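Uncharacterized protein (Bacteroides uniformis, PDB 4JPQ) is of unknown function but probably binds carbohydrate, as a member of carbohydrate-binding family 9. Local coordinates at residues 53-66 against 172-184. Numbering follows the deposited sequence.
Sequences FRIAHTGREILLHY and GSLDGKTMKGNFY. With SO4 (sulfate ion), chain F.
Phe183 reaches from strand 178-184 across to the hairpin 53-66 and stacks face to face on Phe53, ring centroids 4.1 Å apart and planes inclined by 30°. Its CB leads toward the hairpin, and CG, anti to the carbonyl carbon (chi1 -49°), lies over the Phe53 face near the rim. CD1 comes 3.4 Å from Phe53 CZ, while CD2 meets Tyr66 OH, which lies at the edge of the Phe183 ring and in its plane. CE1 rests on Phe53 CE2, itself over the centre of the Phe183 ring; CE2 meets Leu64 CD2 at 3.7 Å, and CZ, the tip, faces Ile55 CD1 at 4.2 Å. An alanine here is likely to leave Phe53 without its stacking partner and open a gap between hairpin and strand, beside Leu64 and Ile55. At the hairpin turn, Leu174 N donates a nearly straight hydrogen bond to Gly59 O (2.8 Å, 176°). The leucine CB lies near His57 ND1 and its CD1 3.6 Å from Ile62 CG1. Asp175, salt-bridged to Lys11, borders the His57 ring edge. With Phe92 of strand 89-95 and Trp198, the rings fill the interior between strands 50-57 and 61-70 and facing strand 178-186, consistent with the beta-sandwich of this family.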
loop_
_atom_site.group_PDB
_atom_site.type_symbol
_atom_site.label_atom_id
_atom_site.label_comp_id
_atom_site.label_asym_id
_atom_site.label_seq_id
_atom_site.Cartn_x
_atom_site.Cartn_y
_atom_site.Cartn_z
ATOM N N PHE A 53 -4.748 7.760 3.892
ATOM C CA PHE A 53 -5.154 6.373 3.739
ATOM C C PHE A 53 -5.970 5.886 4.937
ATOM O O PHE A 53 -6.068 6.579 5.934
ATOM C CB PHE A 53 -3.923 5.483 3.559
ATOM C CG PHE A 53 -3.144 5.253 4.829
ATOM C CD1 PHE A 53 -2.305 6.234 5.328
ATOM C CD2 PHE A 53 -3.258 4.047 5.525
ATOM C CE1 PHE A 53 -1.587 6.029 6.503
ATOM C CE2 PHE A 53 -2.545 3.831 6.695
ATOM C CZ PHE A 53 -1.707 4.824 7.187
ATOM N N ARG A 54 -6.552 4.697 4.812
ATOM C CA ARG A 54 -7.257 4.061 5.920
ATOM C C ARG A 54 -7.299 2.566 5.714
ATOM O O ARG A 54 -7.231 2.079 4.590
ATOM C CB ARG A 54 -8.652 4.611 6.144
ATOM C CG ARG A 54 -9.573 4.481 4.959
ATOM C CD ARG A 54 -10.941 5.011 5.299
ATOM N NE ARG A 54 -11.811 4.981 4.131
ATOM C CZ ARG A 54 -13.073 5.421 4.105
ATOM N NH1 ARG A 54 -13.684 5.895 5.197
ATOM N NH2 ARG A 54 -13.763 5.349 2.971
ATOM N N ILE A 55 -7.426 1.864 6.830
ATOM C CA ILE A 55 -7.317 0.435 6.849
ATOM C C ILE A 55 -8.301 -0.223 7.824
ATOM O O ILE A 55 -8.599 0.315 8.888
ATOM C CB ILE A 55 -5.837 0.055 7.144
ATOM C CG1 ILE A 55 -5.609 -1.460 6.958
ATOM C CG2 ILE A 55 -5.382 0.560 8.527
ATOM C CD1 ILE A 55 -4.171 -1.881 7.080
ATOM N N ALA A 56 -8.773 -1.404 7.438
ATOM C CA ALA A 56 -9.684 -2.222 8.253
ATOM C C ALA A 56 -9.541 -3.678 7.838
ATOM O O ALA A 56 -8.734 -3.972 6.950
ATOM C CB ALA A 56 -11.102 -1.761 8.055
ATOM N N HIS A 57 -10.292 -4.580 8.468
ATOM C CA HIS A 57 -10.229 -5.995 8.095
ATOM C C HIS A 57 -11.526 -6.743 8.277
ATOM O O HIS A 57 -12.350 -6.378 9.107
ATOM C CB HIS A 57 -9.098 -6.718 8.849
ATOM C CG HIS A 57 -9.373 -6.960 10.303
ATOM N ND1 HIS A 57 -9.642 -8.213 10.811
ATOM C CD2 HIS A 57 -9.405 -6.113 11.361
ATOM C CE1 HIS A 57 -9.817 -8.130 12.117
ATOM N NE2 HIS A 57 -9.684 -6.864 12.475
ATOM N N THR A 58 -11.666 -7.810 7.504
ATOM C CA THR A 58 -12.816 -8.694 7.566
ATOM C C THR A 58 -12.569 -9.957 8.392
ATOM O O THR A 58 -13.498 -10.725 8.611
ATOM C CB THR A 58 -13.233 -9.119 6.153
ATOM O OG1 THR A 58 -12.203 -9.911 5.552
ATOM C CG2 THR A 58 -13.493 -7.881 5.289
ATOM N N GLY A 59 -11.330 -10.184 8.822
ATOM C CA GLY A 59 -10.938 -11.412 9.519
ATOM C C GLY A 59 -10.145 -12.269 8.529
ATOM O O GLY A 59 -9.095 -12.818 8.881
ATOM N N ARG A 60 -10.659 -12.386 7.298
ATOM C CA ARG A 60 -10.001 -13.087 6.195
ATOM C C ARG A 60 -9.225 -12.130 5.273
ATOM O O ARG A 60 -8.363 -12.593 4.536
ATOM C CB ARG A 60 -11.030 -13.845 5.332
ATOM C CG ARG A 60 -12.048 -14.705 6.100
ATOM C CD ARG A 60 -13.029 -15.417 5.176
ATOM N NE ARG A 60 -13.681 -14.488 4.236
ATOM C CZ ARG A 60 -14.539 -14.844 3.278
ATOM N NH1 ARG A 60 -14.925 -16.116 3.125
ATOM N NH2 ARG A 60 -15.043 -13.904 2.475
ATOM N N GLU A 61 -9.531 -10.823 5.281
ATOM C CA GLU A 61 -8.927 -9.859 4.329
ATOM C C GLU A 61 -8.606 -8.497 4.928
ATOM O O GLU A 61 -9.328 -8.037 5.805
ATOM C CB GLU A 61 -9.922 -9.612 3.184
ATOM C CG GLU A 61 -10.277 -10.837 2.350
ATOM C CD GLU A 61 -11.734 -10.898 1.997
ATOM O OE1 GLU A 61 -12.573 -11.046 2.916
ATOM O OE2 GLU A 61 -12.022 -10.802 0.796
ATOM N N ILE A 62 -7.550 -7.861 4.416
ATOM C CA ILE A 62 -7.159 -6.501 4.792
ATOM C C ILE A 62 -7.711 -5.592 3.700
ATOM O O ILE A 62 -7.507 -5.867 2.514
ATOM C CB ILE A 62 -5.632 -6.291 4.829
ATOM C CG1 ILE A 62 -4.998 -7.224 5.854
ATOM C CG2 ILE A 62 -5.299 -4.834 5.171
ATOM C CD1 ILE A 62 -3.482 -7.223 5.842
ATOM N N LEU A 63 -8.348 -4.499 4.124
ATOM C CA LEU A 63 -8.961 -3.519 3.256
ATOM C C LEU A 63 -8.197 -2.205 3.368
ATOM O O LEU A 63 -8.136 -1.627 4.456
ATOM C CB LEU A 63 -10.404 -3.289 3.703
ATOM C CG LEU A 63 -11.306 -4.511 3.827
ATOM C CD1 LEU A 63 -12.698 -4.068 4.235
ATOM C CD2 LEU A 63 -11.363 -5.306 2.532
ATOM N N LEU A 64 -7.631 -1.735 2.251
ATOM C CA LEU A 64 -6.892 -0.461 2.170
ATOM C C LEU A 64 -7.549 0.487 1.194
ATOM O O LEU A 64 -7.948 0.057 0.116
ATOM C CB LEU A 64 -5.488 -0.665 1.625
ATOM C CG LEU A 64 -4.428 -1.322 2.453
ATOM C CD1 LEU A 64 -3.183 -1.485 1.600
ATOM C CD2 LEU A 64 -4.135 -0.481 3.679
ATOM N N HIS A 65 -7.584 1.772 1.561
ATOM C CA HIS A 65 -8.149 2.826 0.750
ATOM C C HIS A 65 -7.237 4.039 0.870
ATOM O O HIS A 65 -7.067 4.554 1.964
ATOM C CB HIS A 65 -9.580 3.138 1.216
ATOM C CG HIS A 65 -10.265 4.200 0.413
ATOM N ND1 HIS A 65 -11.018 5.203 0.982
ATOM C CD2 HIS A 65 -10.268 4.443 -0.915
ATOM C CE1 HIS A 65 -11.475 6.003 0.039
ATOM N NE2 HIS A 65 -11.038 5.561 -1.122
ATOM N N TYR A 66 -6.629 4.436 -0.246
ATOM C CA TYR A 66 -5.756 5.595 -0.347
ATOM C C TYR A 66 -6.460 6.696 -1.112
ATOM O O TYR A 66 -7.152 6.408 -2.096
ATOM C CB TYR A 66 -4.512 5.253 -1.174
ATOM C CG TYR A 66 -3.549 4.282 -0.563
ATOM C CD1 TYR A 66 -3.688 2.907 -0.776
ATOM C CD2 TYR A 66 -2.452 4.731 0.191
ATOM C CE1 TYR A 66 -2.781 1.999 -0.235
ATOM C CE2 TYR A 66 -1.540 3.831 0.735
ATOM C CZ TYR A 66 -1.706 2.470 0.517
ATOM O OH TYR A 66 -0.827 1.567 1.048
ATOM N N GLY A 172 -3.821 -17.719 8.995
ATOM C CA GLY A 172 -5.205 -18.188 9.053
ATOM C C GLY A 172 -6.241 -17.090 9.114
ATOM O O GLY A 172 -7.045 -16.952 8.193
ATOM N N SER A 173 -6.199 -16.315 10.201
ATOM C CA SER A 173 -7.167 -15.254 10.474
ATOM C C SER A 173 -6.516 -14.027 11.113
ATOM O O SER A 173 -5.705 -14.157 12.014
ATOM C CB SER A 173 -8.257 -15.781 11.408
ATOM O OG SER A 173 -9.191 -14.759 11.733
ATOM N N LEU A 174 -6.954 -12.847 10.684
ATOM C CA LEU A 174 -6.410 -11.565 11.148
ATOM C C LEU A 174 -6.884 -11.130 12.540
ATOM O O LEU A 174 -6.265 -10.247 13.137
ATOM C CB LEU A 174 -6.766 -10.454 10.147
ATOM C CG LEU A 174 -6.361 -10.659 8.680
ATOM C CD1 LEU A 174 -6.966 -9.581 7.800
ATOM C CD2 LEU A 174 -4.847 -10.697 8.538
ATOM N N ASP A 175 -7.971 -11.737 13.033
ATOM C CA ASP A 175 -8.585 -11.401 14.336
ATOM C C ASP A 175 -7.578 -11.348 15.485
ATOM O O ASP A 175 -6.959 -12.373 15.816
ATOM C CB ASP A 175 -9.708 -12.400 14.687
ATOM C CG ASP A 175 -10.946 -12.226 13.818
ATOM O OD1 ASP A 175 -11.521 -11.133 13.832
ATOM O OD2 ASP A 175 -11.360 -13.187 13.142
ATOM N N GLY A 176 -7.378 -10.146 16.038
ATOM C CA GLY A 176 -6.492 -9.954 17.182
ATOM C C GLY A 176 -4.989 -10.039 16.961
ATOM O O GLY A 176 -4.248 -10.022 17.947
ATOM N N LYS A 177 -4.521 -10.154 15.712
ATOM C CA LYS A 177 -3.071 -10.215 15.436
ATOM C C LYS A 177 -2.456 -8.837 15.498
ATOM O O LYS A 177 -3.167 -7.835 15.382
ATOM C CB LYS A 177 -2.739 -10.857 14.080
ATOM C CG LYS A 177 -3.013 -12.351 14.039
ATOM C CD LYS A 177 -2.139 -13.073 13.011
ATOM C CE LYS A 177 -2.394 -14.561 12.941
ATOM N NZ LYS A 177 -2.464 -15.248 14.258
ATOM N N THR A 178 -1.144 -8.806 15.744
ATOM C CA THR A 178 -0.364 -7.571 15.743
ATOM C C THR A 178 0.710 -7.746 14.662
ATOM O O THR A 178 1.548 -8.641 14.778
ATOM C CB THR A 178 0.275 -7.266 17.111
ATOM O OG1 THR A 178 -0.736 -7.214 18.128
ATOM C CG2 THR A 178 0.995 -5.925 17.075
HETATM N N MSE A 179 0.638 -6.933 13.600
HETATM C CA MSE A 179 1.613 -6.955 12.504
HETATM C C MSE A 179 2.371 -5.663 12.494
HETATM O O MSE A 179 1.982 -4.695 13.155
HETATM C CB MSE A 179 0.934 -7.107 11.148
HETATM C CG MSE A 179 0.115 -8.387 11.082
HETATM SE SE MSE A 179 -0.408 -8.745 9.207
HETATM C CE MSE A 179 -1.522 -10.319 9.575
ATOM N N LYS A 180 3.475 -5.654 11.747
ATOM C CA LYS A 180 4.311 -4.477 11.575
ATOM C C LYS A 180 4.347 -4.091 10.088
ATOM O O LYS A 180 4.476 -4.949 9.224
ATOM C CB LYS A 180 5.709 -4.722 12.145
ATOM C CG LYS A 180 5.669 -5.114 13.626
ATOM C CD LYS A 180 6.861 -4.609 14.414
ATOM C CE LYS A 180 6.738 -3.117 14.710
ATOM N NZ LYS A 180 7.991 -2.569 15.290
ATOM N N GLY A 181 4.208 -2.803 9.798
ATOM C CA GLY A 181 4.223 -2.339 8.419
ATOM C C GLY A 181 4.356 -0.845 8.243
ATOM O O GLY A 181 4.551 -0.102 9.211
ATOM N N ASN A 182 4.277 -0.410 6.989
ATOM C CA ASN A 182 4.340 1.013 6.657
ATOM C C ASN A 182 3.612 1.260 5.334
ATOM O O ASN A 182 3.329 0.303 4.576
ATOM C CB ASN A 182 5.813 1.472 6.597
ATOM C CG ASN A 182 6.013 2.944 6.957
ATOM O OD1 ASN A 182 5.093 3.760 6.901
ATOM N ND2 ASN A 182 7.248 3.287 7.321
ATOM N N PHE A 183 3.302 2.533 5.081
ATOM C CA PHE A 183 2.570 2.947 3.880
ATOM C C PHE A 183 3.357 4.041 3.185
ATOM O O PHE A 183 3.911 4.909 3.858
ATOM C CB PHE A 183 1.169 3.435 4.254
ATOM C CG PHE A 183 0.429 2.490 5.163
ATOM C CD1 PHE A 183 0.643 2.525 6.539
ATOM C CD2 PHE A 183 -0.464 1.543 4.647
ATOM C CE1 PHE A 183 -0.017 1.642 7.383
ATOM C CE2 PHE A 183 -1.134 0.667 5.494
ATOM C CZ PHE A 183 -0.905 0.710 6.862
ATOM N N TYR A 184 3.438 3.972 1.850
ATOM C CA TYR A 184 4.218 4.941 1.083
ATOM C C TYR A 184 3.544 5.460 -0.185
ATOM O O TYR A 184 2.670 4.807 -0.760
ATOM C CB TYR A 184 5.567 4.350 0.644
ATOM C CG TYR A 184 6.368 3.586 1.668
ATOM C CD1 TYR A 184 6.866 4.219 2.799
ATOM C CD2 TYR A 184 6.696 2.235 1.470
ATOM C CE1 TYR A 184 7.635 3.526 3.739
ATOM C CE2 TYR A 184 7.457 1.532 2.400
ATOM C CZ TYR A 184 7.944 2.178 3.524
ATOM O OH TYR A 184 8.691 1.472 4.434
HETATM S S SO4 F . -2.988 -18.151 12.090
HETATM O O1 SO4 F . -1.622 -17.628 12.341
HETATM O O2 SO4 F . -2.925 -19.220 11.068
HETATM O O3 SO4 F . -3.571 -18.723 13.320
HETATM O O4 SO4 F . -3.864 -17.051 11.628
#